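Local coordinates for protein apicoplast TIC22, putative (Plasmodium falciparum 3D7, PDB 4E6Z) that acts as an essential chaperone required for protein import into the apicoplast, the plastid of the malaria parasite, at residues 79-82 against 88-91; 107-112 against 128-133; 198-203 against 211-216; 225-230 against 234-239. One frame throughout, in Å; residues are numbered along the deposited sequence.

Overall arrangement
The four contacts follow one another along the chain in two pairs, on opposite sides of its centre. Contacts 1 and 2, with centres about 7 Å apart, meet at the two-stranded antiparallel sheet 78-83/129-134, where Leu81 and Val79 pair through their backbones with His131 and Ile133. Contacts 3 and 4, with centres about 10 Å apart, share the mixed sheet in which strand 193-203 runs beside 238-242; Asn199 bonds to Asp235 O and Glu198 forms a salt bridge with Lys239. Contacts 1 and 3 lie about 30 Å apart between centres. This chaperone is thus an elongated molecule whose halves pack helices on sheets of their own.

Contact 1 of 4, residues 79-82 against 88-91; sequences VFLI and SPYI. With GOL (glycerol), chain B.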
loop_
_atom_site.group_PDB
_atom_site.type_symbol
_atom_site.label_atom_id
_atom_site.label_comp_id
_atom_site.label_asym_id
_atom_site.label_seq_id
_atom_site.Cartn_x
_atom_site.Cartn_y
_atom_site.Cartn_z
ATOM N N VAL A 79 -4.300 -2.050 -4.637
ATOM C CA VAL A 79 -4.586 -0.647 -4.362
ATOM C C VAL A 79 -6.078 -0.410 -4.590
ATOM O O VAL A 79 -6.676 -0.989 -5.503
ATOM C CB VAL A 79 -3.772 0.290 -5.268
ATOM C CG1 VAL A 79 -4.174 1.753 -5.032
ATOM C CG2 VAL A 79 -2.289 0.085 -5.039
ATOM N N PHE A 80 -6.680 0.437 -3.762
ATOM C CA PHE A 80 -8.127 0.597 -3.783
ATOM C C PHE A 80 -8.576 2.017 -4.091
ATOM O O PHE A 80 -8.004 2.985 -3.598
ATOM C CB PHE A 80 -8.734 0.115 -2.465
ATOM C CG PHE A 80 -8.409 -1.312 -2.147
ATOM C CD1 PHE A 80 -9.251 -2.337 -2.546
ATOM C CD2 PHE A 80 -7.240 -1.632 -1.473
ATOM C CE1 PHE A 80 -8.940 -3.658 -2.263
ATOM C CE2 PHE A 80 -6.924 -2.946 -1.191
ATOM C CZ PHE A 80 -7.776 -3.961 -1.583
ATOM N N LEU A 81 -9.605 2.121 -4.926
ATOM C CA LEU A 81 -10.193 3.408 -5.266
ATOM C C LEU A 81 -11.697 3.364 -5.065
ATOM O O LEU A 81 -12.303 2.294 -5.032
ATOM C CB LEU A 81 -9.882 3.785 -6.714
ATOM C CG LEU A 81 -8.436 4.035 -7.142
ATOM C CD1 LEU A 81 -7.770 2.730 -7.507
ATOM C CD2 LEU A 81 -8.396 4.979 -8.327
ATOM N N ILE A 82 -12.303 4.533 -4.923
ATOM C CA ILE A 82 -13.752 4.624 -4.872
ATOM C C ILE A 82 -14.219 5.077 -6.252
ATOM O O ILE A 82 -13.687 6.032 -6.814
ATOM C CB ILE A 82 -14.237 5.586 -3.766
ATOM C CG1 ILE A 82 -13.949 5.000 -2.381
ATOM C CG2 ILE A 82 -15.730 5.842 -3.899
ATOM C CD1 ILE A 82 -12.486 4.857 -2.056
ATOM N N SER A 88 -15.208 4.301 -12.805
ATOM C CA SER A 88 -14.483 5.559 -12.937
ATOM C C SER A 88 -14.363 6.256 -11.587
ATOM O O SER A 88 -15.341 6.354 -10.847
ATOM C CB SER A 88 -15.161 6.475 -13.953
ATOM O OG SER A 88 -14.735 6.165 -15.266
ATOM N N PRO A 89 -13.154 6.744 -11.268
ATOM C CA PRO A 89 -12.847 7.399 -9.993
ATOM C C PRO A 89 -13.514 8.760 -9.859
ATOM O O PRO A 89 -13.761 9.433 -10.855
ATOM C CB PRO A 89 -11.324 7.590 -10.050
ATOM C CG PRO A 89 -10.851 6.701 -11.158
ATOM C CD PRO A 89 -11.968 6.643 -12.133
ATOM N N TYR A 90 -13.793 9.158 -8.626
ATOM C CA TYR A 90 -14.281 10.496 -8.346
ATOM C C TYR A 90 -13.123 11.471 -8.181
ATOM O O TYR A 90 -12.207 11.234 -7.399
ATOM C CB TYR A 90 -15.165 10.485 -7.104
ATOM C CG TYR A 90 -16.482 9.797 -7.358
ATOM C CD1 TYR A 90 -17.563 10.501 -7.879
ATOM C CD2 TYR A 90 -16.638 8.440 -7.114
ATOM C CE1 TYR A 90 -18.773 9.868 -8.139
ATOM C CE2 TYR A 90 -17.844 7.803 -7.360
ATOM C CZ TYR A 90 -18.905 8.517 -7.875
ATOM O OH TYR A 90 -20.100 7.881 -8.119
ATOM N N ILE A 91 -13.158 12.560 -8.938
ATOM C CA ILE A 91 -12.100 13.557 -8.882
ATOM C C ILE A 91 -12.466 14.663 -7.907
ATOM O O ILE A 91 -13.608 15.116 -7.874
ATOM C CB ILE A 91 -11.854 14.192 -10.257
ATOM C CG1 ILE A 91 -11.512 13.116 -11.291
ATOM C CG2 ILE A 91 -10.744 15.223 -10.165
ATOM C CD1 ILE A 91 -11.433 13.642 -12.707
HETATM C C1 GOL B . -10.550 9.335 -6.406
HETATM O O1 GOL B . -10.295 10.519 -5.684
HETATM C C2 GOL B . -11.399 8.420 -5.545
HETATM O O2 GOL B . -12.703 8.336 -6.076
HETATM C C3 GOL B . -10.755 7.048 -5.529
HETATM O O3 GOL B . -10.654 6.621 -4.190
#
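A small apolar contact bridged by glycerol joins Leu81 and Ile82, on strand 78-83, to Pro89 and Tyr90 in the loop that leads on to strand 92-94. The direct touches are slight and apolar. Leu81 and Pro89 lie side by side and point the same way, with Leu81 CD2 4.1 Å from Pro89 CG, and both also rest on Trp166. Farther along, Ile82 CG2, set anti to its own N by a CG1 torsion of -69°, comes 4.2 Å from CD2 of the Tyr90 ring. On the other branch of Ile82, CD1 lies 3.3 Å from glycerol O3.

Polar exchange runs mostly through the glycerol, probably taken up from the crystallisation liquor. Ile82 N donates to its O3 (2.8 Å, 161° at the hydrogen), and its O2 donates to Ile82 O at 2.6 Å. That same O2 accepts from Tyr90 N at 2.9 Å, in a bond bent to 141°, so one hydroxyl links the strand carbonyl to the loop amide near the edge of the Tyr90 ring. Ile82 O also receives a CA-H contact from Pro89 CA at 3.6 Å. At the far end of the ring, Tyr90 OH is hydrogen-bonded to Asn127 O, and the ring also meets Tyr124 edge-to-face; together these probably steady it.

Ile82 turns both its N and its O to the glycerol. The small polyol thus engages them much as a strand partner might, and most of the polar link between loop and strand here runs through a probable crystallisation additive.

Contact 2 of 4, residues 107-112 against 128-133; sequences YDAENM and IKIHNI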
loop_
_atom_site.group_PDB
_atom_site.type_symbol
_atom_site.label_atom_id
_atom_site.label_comp_id
_atom_site.label_asym_id
_atom_site.label_seq_id
_atom_site.Cartn_x
_atom_site.Cartn_y
_atom_site.Cartn_z
ATOM N N TYR A 107 -9.865 -0.529 3.974
ATOM C CA TYR A 107 -10.739 0.012 5.009
ATOM C C TYR A 107 -10.627 1.532 5.092
ATOM O O TYR A 107 -11.562 2.201 5.515
ATOM C CB TYR A 107 -10.462 -0.661 6.357
ATOM C CG TYR A 107 -10.609 -2.165 6.291
ATOM C CD1 TYR A 107 -11.855 -2.755 6.121
ATOM C CD2 TYR A 107 -9.500 -2.996 6.378
ATOM C CE1 TYR A 107 -11.993 -4.130 6.048
ATOM C CE2 TYR A 107 -9.626 -4.371 6.309
ATOM C CZ TYR A 107 -10.876 -4.933 6.145
ATOM O OH TYR A 107 -11.003 -6.302 6.074
ATOM N N ASP A 108 -9.483 2.073 4.680
ATOM C CA ASP A 108 -9.345 3.515 4.533
ATOM C C ASP A 108 -10.244 3.989 3.385
ATOM O O ASP A 108 -10.865 5.042 3.472
ATOM C CB ASP A 108 -7.893 3.902 4.247
ATOM C CG ASP A 108 -6.967 3.684 5.447
ATOM O OD1 ASP A 108 -7.445 3.289 6.532
ATOM O OD2 ASP A 108 -5.749 3.918 5.292
ATOM N N ALA A 109 -10.303 3.206 2.311
ATOM C CA ALA A 109 -11.170 3.518 1.174
ATOM C C ALA A 109 -12.641 3.433 1.566
ATOM O O ALA A 109 -13.429 4.316 1.232
ATOM C CB ALA A 109 -10.883 2.589 0.007
ATOM N N GLU A 110 -13.005 2.363 2.268
ATOM C CA GLU A 110 -14.356 2.207 2.792
ATOM C C GLU A 110 -14.747 3.410 3.644
ATOM O O GLU A 110 -15.890 3.858 3.611
ATOM C CB GLU A 110 -14.471 0.932 3.631
ATOM C CG GLU A 110 -14.770 -0.326 2.840
ATOM C CD GLU A 110 -15.212 -1.469 3.733
ATOM O OE1 GLU A 110 -15.240 -1.278 4.964
ATOM O OE2 GLU A 110 -15.540 -2.553 3.206
ATOM N N ASN A 111 -13.795 3.918 4.417
ATOM C CA ASN A 111 -14.049 5.070 5.264
ATOM C C ASN A 111 -14.385 6.313 4.450
ATOM O O ASN A 111 -15.256 7.085 4.828
ATOM C CB ASN A 111 -12.852 5.356 6.173
ATOM C CG ASN A 111 -12.989 6.675 6.911
ATOM O OD1 ASN A 111 -13.870 6.840 7.755
ATOM N ND2 ASN A 111 -12.127 7.629 6.579
HETATM N N MSE A 112 -13.676 6.516 3.343
HETATM C CA MSE A 112 -13.934 7.678 2.504
HETATM C C MSE A 112 -15.273 7.541 1.790
HETATM O O MSE A 112 -16.037 8.501 1.706
HETATM C CB MSE A 112 -12.815 7.895 1.491
HETATM C CG MSE A 112 -12.935 9.219 0.758
HETATM SE SE MSE A 112 -11.718 9.434 -0.748
HETATM C CE MSE A 112 -12.344 7.973 -1.845
ATOM N N ILE A 128 -21.824 4.244 -5.739
ATOM C CA ILE A 128 -20.395 4.100 -5.460
ATOM C C ILE A 128 -19.968 2.734 -4.921
ATOM O O ILE A 128 -20.720 2.052 -4.229
ATOM C CB ILE A 128 -19.857 5.228 -4.551
ATOM C CG1 ILE A 128 -20.545 5.216 -3.189
ATOM C CG2 ILE A 128 -20.030 6.583 -5.219
ATOM C CD1 ILE A 128 -19.999 6.275 -2.264
ATOM N N LYS A 129 -18.745 2.347 -5.258
ATOM C CA LYS A 129 -18.208 1.060 -4.850
ATOM C C LYS A 129 -16.702 1.176 -4.695
ATOM O O LYS A 129 -16.100 2.179 -5.088
ATOM C CB LYS A 129 -18.520 -0.010 -5.904
ATOM C CG LYS A 129 -17.690 0.137 -7.170
ATOM C CD LYS A 129 -17.837 -1.054 -8.099
ATOM C CE LYS A 129 -16.737 -1.045 -9.152
ATOM N NZ LYS A 129 -17.261 -1.332 -10.518
ATOM N N ILE A 130 -16.098 0.137 -4.129
ATOM C CA ILE A 130 -14.651 0.053 -4.024
ATOM C C ILE A 130 -14.141 -0.717 -5.230
ATOM O O ILE A 130 -14.677 -1.768 -5.575
ATOM C CB ILE A 130 -14.226 -0.688 -2.743
ATOM C CG1 ILE A 130 -14.867 -0.040 -1.511
ATOM C CG2 ILE A 130 -12.698 -0.741 -2.627
ATOM C CD1 ILE A 130 -14.408 1.374 -1.244
ATOM N N HIS A 131 -13.113 -0.187 -5.877
ATOM C CA HIS A 131 -12.521 -0.852 -7.026
ATOM C C HIS A 131 -11.029 -1.087 -6.800
ATOM O O HIS A 131 -10.333 -0.241 -6.241
ATOM C CB HIS A 131 -12.750 -0.029 -8.289
ATOM C CG HIS A 131 -12.195 -0.657 -9.524
ATOM N ND1 HIS A 131 -12.586 -1.904 -9.967
ATOM C CD2 HIS A 131 -11.285 -0.211 -10.424
ATOM C CE1 HIS A 131 -11.930 -2.203 -11.071
ATOM N NE2 HIS A 131 -11.135 -1.190 -11.373
ATOM N N ASN A 132 -10.539 -2.241 -7.236
ATOM C CA ASN A 132 -9.147 -2.591 -6.990
ATOM C C ASN A 132 -8.262 -2.518 -8.229
ATOM O O ASN A 132 -8.637 -2.979 -9.304
ATOM C CB ASN A 132 -9.046 -3.979 -6.350
ATOM C CG ASN A 132 -9.605 -5.072 -7.241
ATOM O OD1 ASN A 132 -10.804 -5.114 -7.520
ATOM N ND2 ASN A 132 -8.733 -5.962 -7.699
ATOM N N ILE A 133 -7.093 -1.909 -8.065
ATOM C CA ILE A 133 -6.018 -1.998 -9.043
ATOM C C ILE A 133 -4.780 -2.532 -8.315
ATOM O O ILE A 133 -4.895 -3.063 -7.210
ATOM C CB ILE A 133 -5.718 -0.629 -9.685
ATOM C CG1 ILE A 133 -5.216 0.356 -8.627
ATOM C CG2 ILE A 133 -6.966 -0.077 -10.371
ATOM C CD1 ILE A 133 -4.719 1.666 -9.188
#
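A first torsion of -54° sets CG1 of Ile130 beside its backbone N and CG2 anti to it, and a second torsion of -65° then turns CD1 to the helix of Ala109. This methyl does nearly all the touching. It lies 3.9 Å from Ala109 CB, and at the same 3.9 Å separation from Glu110 N, so it rests against the helix backbone as well as on the small side chain. Because Ala109 has nothing beyond CB, helix 106-119 and strand 129-134 come together with the CA atoms of Ala109 and Ile130 7.2 Å apart. Beside this touch, Glu110 CG stands 4.4 Å from Ile130 CG1, so it just reaches the isoleucine.

This is plain helix-on-sheet packing. Ala109 meets Ile82 and Phe103 as well, while Ile130 reaches Leu113 one helical turn farther on and touches Ile82 of the neighbouring strand 78-83. Helix 261-272 closes the side of Glu110: its Tyr266 packs on Ile130 and also gives its OH to a hydrogen bond with Glu110 OE2, which is further held in a salt bridge by Lys269.

Across the two segments the contact is apolar and small, 108 Å² in all, and it depends on the fit of Ile130 CD1 against Ala109 and the adjoining helix backbone. The charge of Glu110 is dealt with outside it, and the paired lysine and tyrosine probably favour the ionised carboxylate, leaving CG of the glutamate beside the methyl contact.

Contact 3 of 4, residues 198-203 against 211-216; sequences ENLYIQ and PLFFDL
The beta hairpin formed by strands 193-203 and 208-213 is packed together here around Pro211, which faces Leu200 and Ile202. Strand 193-203 is interrupted in this region by a bulge or short loop, and the proline ring fills the interval between the two side chains. Its CD lies 3.3 Å from Leu200 O and 3.8 Å from Tyr201 CA; the proline nitrogen carries no hydrogen to offer, and Leu200 O meets the ring at CD.

The Ile202 side chain slides past the ring in the opposite direction. Its CG1 occupies the crowded position between N and the carbonyl carbon (chi1 54°), which leaves CG2 beside the backbone N and pressed on Pro211 CG at 3.4 Å, tighter than an ordinary van der Waals contact. CG1 itself is 3.7 Å from the same CG, so both branches of the isoleucine press on one ring carbon from the same side. On the other flank Leu200 extends with CG opposite its own N (chi1 -176°). Its CG stands 4.1 Å from Pro211 CG, and CD2 goes on to within 4.0 Å of Phe213 CE2, the two side chains crossing at about a right angle.

Ile202 and Phe213 also take part in the backbone pairing of the hairpin, with Ile209 and Phe195. Leu200 and Phe213 both touch Leu219 of helix 216-227, which packs on this side of the sheet. Strand 208-213 lies between 193-203 and the parallel strand 255-258, where Leu212 is bonded through its backbone, and strand 238-242 lines the outer flank of 193-203.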
loop_
_atom_site.group_PDB
_atom_site.type_symbol
_atom_site.label_atom_id
_atom_site.label_comp_id
_atom_site.label_asym_id
_atom_site.label_seq_id
_atom_site.Cartn_x
_atom_site.Cartn_y
_atom_site.Cartn_z
ATOM N N GLU A 198 15.644 -7.558 10.976
ATOM C CA GLU A 198 17.063 -7.773 10.694
ATOM C C GLU A 198 17.425 -9.196 10.276
ATOM O O GLU A 198 18.071 -9.411 9.247
ATOM C CB GLU A 198 17.896 -7.391 11.918
ATOM C CG GLU A 198 17.796 -5.930 12.306
ATOM C CD GLU A 198 18.658 -5.031 11.442
ATOM O OE1 GLU A 198 18.493 -5.048 10.202
ATOM O OE2 GLU A 198 19.502 -4.302 12.007
ATOM N N ASN A 199 17.020 -10.166 11.084
ATOM C CA ASN A 199 17.481 -11.538 10.899
ATOM C C ASN A 199 16.429 -12.457 10.293
ATOM O O ASN A 199 16.443 -13.667 10.517
ATOM C CB ASN A 199 17.972 -12.102 12.234
ATOM C CG ASN A 199 19.160 -11.334 12.789
ATOM O OD1 ASN A 199 20.257 -11.380 12.231
ATOM N ND2 ASN A 199 18.945 -10.618 13.888
ATOM N N LEU A 200 15.522 -11.873 9.517
ATOM C CA LEU A 200 14.411 -12.612 8.925
ATOM C C LEU A 200 14.549 -12.710 7.407
ATOM O O LEU A 200 14.814 -11.715 6.733
ATOM C CB LEU A 200 13.082 -11.945 9.284
ATOM C CG LEU A 200 11.822 -12.671 8.813
ATOM C CD1 LEU A 200 11.717 -14.031 9.485
ATOM C CD2 LEU A 200 10.589 -11.838 9.100
ATOM N N TYR A 201 14.364 -13.914 6.876
ATOM C CA TYR A 201 14.478 -14.144 5.441
ATOM C C TYR A 201 13.310 -14.969 4.904
ATOM O O TYR A 201 12.542 -15.556 5.668
ATOM C CB TYR A 201 15.793 -14.858 5.113
ATOM C CG TYR A 201 17.034 -14.107 5.538
ATOM C CD1 TYR A 201 17.708 -13.279 4.650
ATOM C CD2 TYR A 201 17.534 -14.228 6.829
ATOM C CE1 TYR A 201 18.844 -12.593 5.035
ATOM C CE2 TYR A 201 18.666 -13.543 7.225
ATOM C CZ TYR A 201 19.317 -12.728 6.324
ATOM O OH TYR A 201 20.447 -12.044 6.712
ATOM N N ILE A 202 13.182 -14.993 3.582
ATOM C CA ILE A 202 12.278 -15.911 2.899
ATOM C C ILE A 202 12.933 -16.371 1.604
ATOM O O ILE A 202 13.756 -15.658 1.031
ATOM C CB ILE A 202 10.916 -15.270 2.575
ATOM C CG1 ILE A 202 11.105 -13.969 1.790
ATOM C CG2 ILE A 202 10.121 -15.029 3.847
ATOM C CD1 ILE A 202 9.829 -13.442 1.167
ATOM N N GLN A 203 12.572 -17.563 1.141
ATOM C CA GLN A 203 13.161 -18.091 -0.082
ATOM C C GLN A 203 12.323 -17.768 -1.320
ATOM O O GLN A 203 11.227 -18.298 -1.502
ATOM C CB GLN A 203 13.422 -19.600 0.036
ATOM C CG GLN A 203 12.207 -20.437 0.412
ATOM C CD GLN A 203 12.549 -21.904 0.620
ATOM O OE1 GLN A 203 13.694 -22.253 0.916
ATOM N NE2 GLN A 203 11.553 -22.771 0.471
ATOM N N PRO A 211 11.971 -10.240 3.560
ATOM C CA PRO A 211 10.544 -9.930 3.440
ATOM C C PRO A 211 10.271 -8.487 3.849
ATOM O O PRO A 211 10.754 -8.040 4.889
ATOM C CB PRO A 211 9.885 -10.886 4.442
ATOM C CG PRO A 211 10.953 -11.858 4.848
ATOM C CD PRO A 211 12.243 -11.139 4.691
ATOM N N LEU A 212 9.501 -7.776 3.032
ATOM C CA LEU A 212 9.170 -6.382 3.284
ATOM C C LEU A 212 7.663 -6.274 3.468
ATOM O O LEU A 212 6.908 -6.402 2.505
ATOM C CB LEU A 212 9.605 -5.531 2.096
ATOM C CG LEU A 212 10.533 -4.355 2.369
ATOM C CD1 LEU A 212 11.605 -4.739 3.367
ATOM C CD2 LEU A 212 11.142 -3.892 1.063
ATOM N N PHE A 213 7.228 -6.038 4.702
ATOM C CA PHE A 213 5.810 -6.122 5.032
ATOM C C PHE A 213 5.124 -4.769 5.043
ATOM O O PHE A 213 5.634 -3.813 5.627
ATOM C CB PHE A 213 5.610 -6.793 6.393
ATOM C CG PHE A 213 6.151 -8.186 6.465
ATOM C CD1 PHE A 213 5.341 -9.274 6.187
ATOM C CD2 PHE A 213 7.473 -8.410 6.810
ATOM C CE1 PHE A 213 5.841 -10.563 6.254
ATOM C CE2 PHE A 213 7.977 -9.690 6.881
ATOM C CZ PHE A 213 7.162 -10.770 6.601
ATOM N N PHE A 214 3.959 -4.699 4.405
ATOM C CA PHE A 214 3.132 -3.505 4.489
ATOM C C PHE A 214 2.449 -3.424 5.850
ATOM O O PHE A 214 2.325 -2.346 6.422
ATOM C CB PHE A 214 2.112 -3.447 3.343
ATOM C CG PHE A 214 2.687 -2.912 2.064
ATOM C CD1 PHE A 214 2.617 -1.560 1.768
ATOM C CD2 PHE A 214 3.324 -3.756 1.170
ATOM C CE1 PHE A 214 3.158 -1.060 0.594
ATOM C CE2 PHE A 214 3.869 -3.264 -0.002
ATOM C CZ PHE A 214 3.789 -1.915 -0.290
ATOM N N ASP A 215 2.021 -4.571 6.369
ATOM C CA ASP A 215 1.424 -4.628 7.699
ATOM C C ASP A 215 2.424 -5.081 8.759
ATOM O O ASP A 215 3.017 -6.155 8.652
ATOM C CB ASP A 215 0.194 -5.538 7.708
ATOM C CG ASP A 215 -1.007 -4.904 7.023
ATOM O OD1 ASP A 215 -0.816 -3.924 6.270
ATOM O OD2 ASP A 215 -2.141 -5.385 7.241
ATOM N N LEU A 216 2.607 -4.245 9.777
ATOM C CA LEU A 216 3.464 -4.578 10.902
ATOM C C LEU A 216 3.055 -5.921 11.501
ATOM O O LEU A 216 3.902 -6.761 11.798
ATOM C CB LEU A 216 3.395 -3.488 11.975
ATOM C CG LEU A 216 4.131 -3.806 13.285
ATOM C CD1 LEU A 216 5.588 -4.162 13.024
ATOM C CD2 LEU A 216 4.032 -2.651 14.272
#

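Contact 4 of 4, residues 225-230 against 234-239; sequences EQKNKA and VDYKIK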
loop_
_atom_site.group_PDB
_atom_site.type_symbol
_atom_site.label_atom_id
_atom_site.label_comp_id
_atom_site.label_asym_id
_atom_site.label_seq_id
_atom_site.Cartn_x
_atom_site.Cartn_y
_atom_site.Cartn_z
ATOM N N GLU A 225 6.652 -17.030 14.100
ATOM C CA GLU A 225 6.788 -18.324 13.444
ATOM C C GLU A 225 8.249 -18.766 13.460
ATOM O O GLU A 225 8.552 -19.956 13.557
ATOM C CB GLU A 225 6.289 -18.255 12.002
ATOM C CG GLU A 225 6.527 -19.529 11.208
ATOM C CD GLU A 225 6.252 -19.354 9.726
ATOM O OE1 GLU A 225 6.588 -20.271 8.945
ATOM O OE2 GLU A 225 5.705 -18.299 9.340
ATOM N N GLN A 226 9.149 -17.794 13.361
ATOM C CA GLN A 226 10.574 -18.078 13.319
ATOM C C GLN A 226 11.119 -18.392 14.710
ATOM O O GLN A 226 11.896 -19.327 14.880
ATOM C CB GLN A 226 11.337 -16.906 12.703
ATOM C CG GLN A 226 12.800 -17.200 12.467
ATOM C CD GLN A 226 13.003 -18.355 11.513
ATOM O OE1 GLN A 226 12.233 -18.531 10.569
ATOM N NE2 GLN A 226 14.043 -19.148 11.751
ATOM N N LYS A 227 10.702 -17.609 15.700
ATOM C CA LYS A 227 11.160 -17.809 17.068
ATOM C C LYS A 227 10.646 -19.122 17.657
ATOM O O LYS A 227 11.362 -19.801 18.395
ATOM C CB LYS A 227 10.768 -16.625 17.954
ATOM C CG LYS A 227 11.356 -15.303 17.491
ATOM C CD LYS A 227 11.516 -14.310 18.635
ATOM C CE LYS A 227 10.187 -13.962 19.279
ATOM N NZ LYS A 227 10.296 -12.739 20.131
ATOM N N ASN A 228 9.413 -19.479 17.321
ATOM C CA ASN A 228 8.810 -20.708 17.826
ATOM C C ASN A 228 9.524 -21.969 17.348
ATOM O O ASN A 228 9.257 -23.064 17.843
ATOM C CB ASN A 228 7.328 -20.777 17.446
ATOM C CG ASN A 228 6.498 -19.707 18.131
ATOM O OD1 ASN A 228 6.921 -19.118 19.126
ATOM N ND2 ASN A 228 5.305 -19.454 17.601
ATOM N N LYS A 229 10.429 -21.814 16.386
ATOM C CA LYS A 229 11.135 -22.954 15.808
ATOM C C LYS A 229 12.644 -22.730 15.743
ATOM O O LYS A 229 13.379 -23.537 15.170
ATOM C CB LYS A 229 10.584 -23.267 14.415
ATOM C CG LYS A 229 9.093 -23.554 14.405
ATOM C CD LYS A 229 8.572 -23.767 12.996
ATOM C CE LYS A 229 7.071 -24.016 13.005
ATOM N NZ LYS A 229 6.516 -24.184 11.632
ATOM N N ALA A 230 13.100 -21.631 16.335
ATOM C CA ALA A 230 14.521 -21.304 16.352
ATOM C C ALA A 230 15.299 -22.281 17.233
ATOM O O ALA A 230 14.734 -22.916 18.125
ATOM C CB ALA A 230 14.729 -19.866 16.824
ATOM N N VAL A 234 17.415 -15.165 19.042
ATOM C CA VAL A 234 17.773 -14.152 18.061
ATOM C C VAL A 234 16.973 -12.867 18.257
ATOM O O VAL A 234 15.779 -12.907 18.562
ATOM C CB VAL A 234 17.545 -14.670 16.627
ATOM C CG1 VAL A 234 17.935 -13.611 15.608
ATOM C CG2 VAL A 234 18.327 -15.950 16.397
ATOM N N ASP A 235 17.637 -11.728 18.087
ATOM C CA ASP A 235 16.958 -10.441 18.136
ATOM C C ASP A 235 16.419 -10.064 16.762
ATOM O O ASP A 235 17.132 -10.134 15.763
ATOM C CB ASP A 235 17.900 -9.346 18.635
ATOM C CG ASP A 235 17.263 -7.968 18.594
ATOM O OD1 ASP A 235 16.036 -7.870 18.814
ATOM O OD2 ASP A 235 17.988 -6.981 18.341
ATOM N N TYR A 236 15.153 -9.671 16.717
ATOM C CA TYR A 236 14.557 -9.193 15.477
ATOM C C TYR A 236 14.269 -7.702 15.548
ATOM O O TYR A 236 13.134 -7.280 15.780
ATOM C CB TYR A 236 13.295 -9.980 15.139
ATOM C CG TYR A 236 13.602 -11.380 14.679
ATOM C CD1 TYR A 236 13.969 -11.629 13.364
ATOM C CD2 TYR A 236 13.549 -12.449 15.561
ATOM C CE1 TYR A 236 14.264 -12.903 12.938
ATOM C CE2 TYR A 236 13.845 -13.729 15.145
ATOM C CZ TYR A 236 14.199 -13.949 13.830
ATOM O OH TYR A 236 14.490 -15.219 13.401
ATOM N N LYS A 237 15.320 -6.914 15.359
ATOM C CA LYS A 237 15.200 -5.467 15.317
ATOM C C LYS A 237 14.267 -5.064 14.176
ATOM O O LYS A 237 14.585 -5.242 12.999
ATOM C CB LYS A 237 16.583 -4.837 15.133
ATOM C CG LYS A 237 16.895 -3.697 16.085
ATOM C CD LYS A 237 16.428 -2.362 15.539
ATOM C CE LYS A 237 16.873 -1.226 16.448
ATOM N NZ LYS A 237 16.544 0.109 15.878
ATOM N N ILE A 238 13.104 -4.535 14.534
ATOM C CA ILE A 238 12.135 -4.084 13.542
ATOM C C ILE A 238 12.513 -2.697 13.031
ATOM O O ILE A 238 12.742 -1.777 13.815
ATOM C CB ILE A 238 10.712 -4.063 14.124
ATOM C CG1 ILE A 238 10.261 -5.488 14.459
ATOM C CG2 ILE A 238 9.736 -3.383 13.157
ATOM C CD1 ILE A 238 8.910 -5.557 15.136
ATOM N N LYS A 239 12.595 -2.558 11.713
ATOM C CA LYS A 239 12.951 -1.282 11.107
ATOM C C LYS A 239 11.938 -0.851 10.048
ATOM O O LYS A 239 11.259 -1.681 9.446
ATOM C CB LYS A 239 14.360 -1.345 10.518
ATOM C CG LYS A 239 15.432 -1.604 11.561
ATOM C CD LYS A 239 16.828 -1.546 10.972
ATOM C CE LYS A 239 17.877 -1.683 12.067
ATOM N NZ LYS A 239 19.270 -1.657 11.536
#
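Lys227, near the end of helix 216-227, packs obliquely on the ring of Tyr236 in the stretch that leads to strand 238-242. The contact belongs to a helix-to-strand connection, and a type I beta turn spans Lys227 to Ala230 at its start. From CB the lysine starts with CG beside its backbone N, and CG is the first atom to meet the tyrosine, 3.8 Å from CE2 and 4.1 Å from CD2. CD keeps to the same flank of the ring, 4.1 Å from CD2, and is also 4.5 Å from Val234 O. Rotation about CG-CD (chi3 -61°) bends the chain before CE and directs CE and NZ off the ring; NZ has a long and weak ion pair with Glu224. Lysine and tyrosine thus slide past each other in opposite directions, aliphatic stem against ring.

Gln226 comes to the phenol end of Tyr236 at about a right angle, with its amide plane turned 60° from the ring plane. Its exact fit there is doubtful, because its CG is modelled too near the phenol oxygen.

The contact is a surface one, but Tyr236 also reaches inward to Ile223 on the same helix and to Ala197 on strand 193-203, tying the segment 234-239 to the hairpin strand. It packs beside Asn199 of that strand as well. One face of the Tyr236 ring is met from within its own segment by Val234, whose CG1 sits 4.1 Å above the plane, displaced toward the rim.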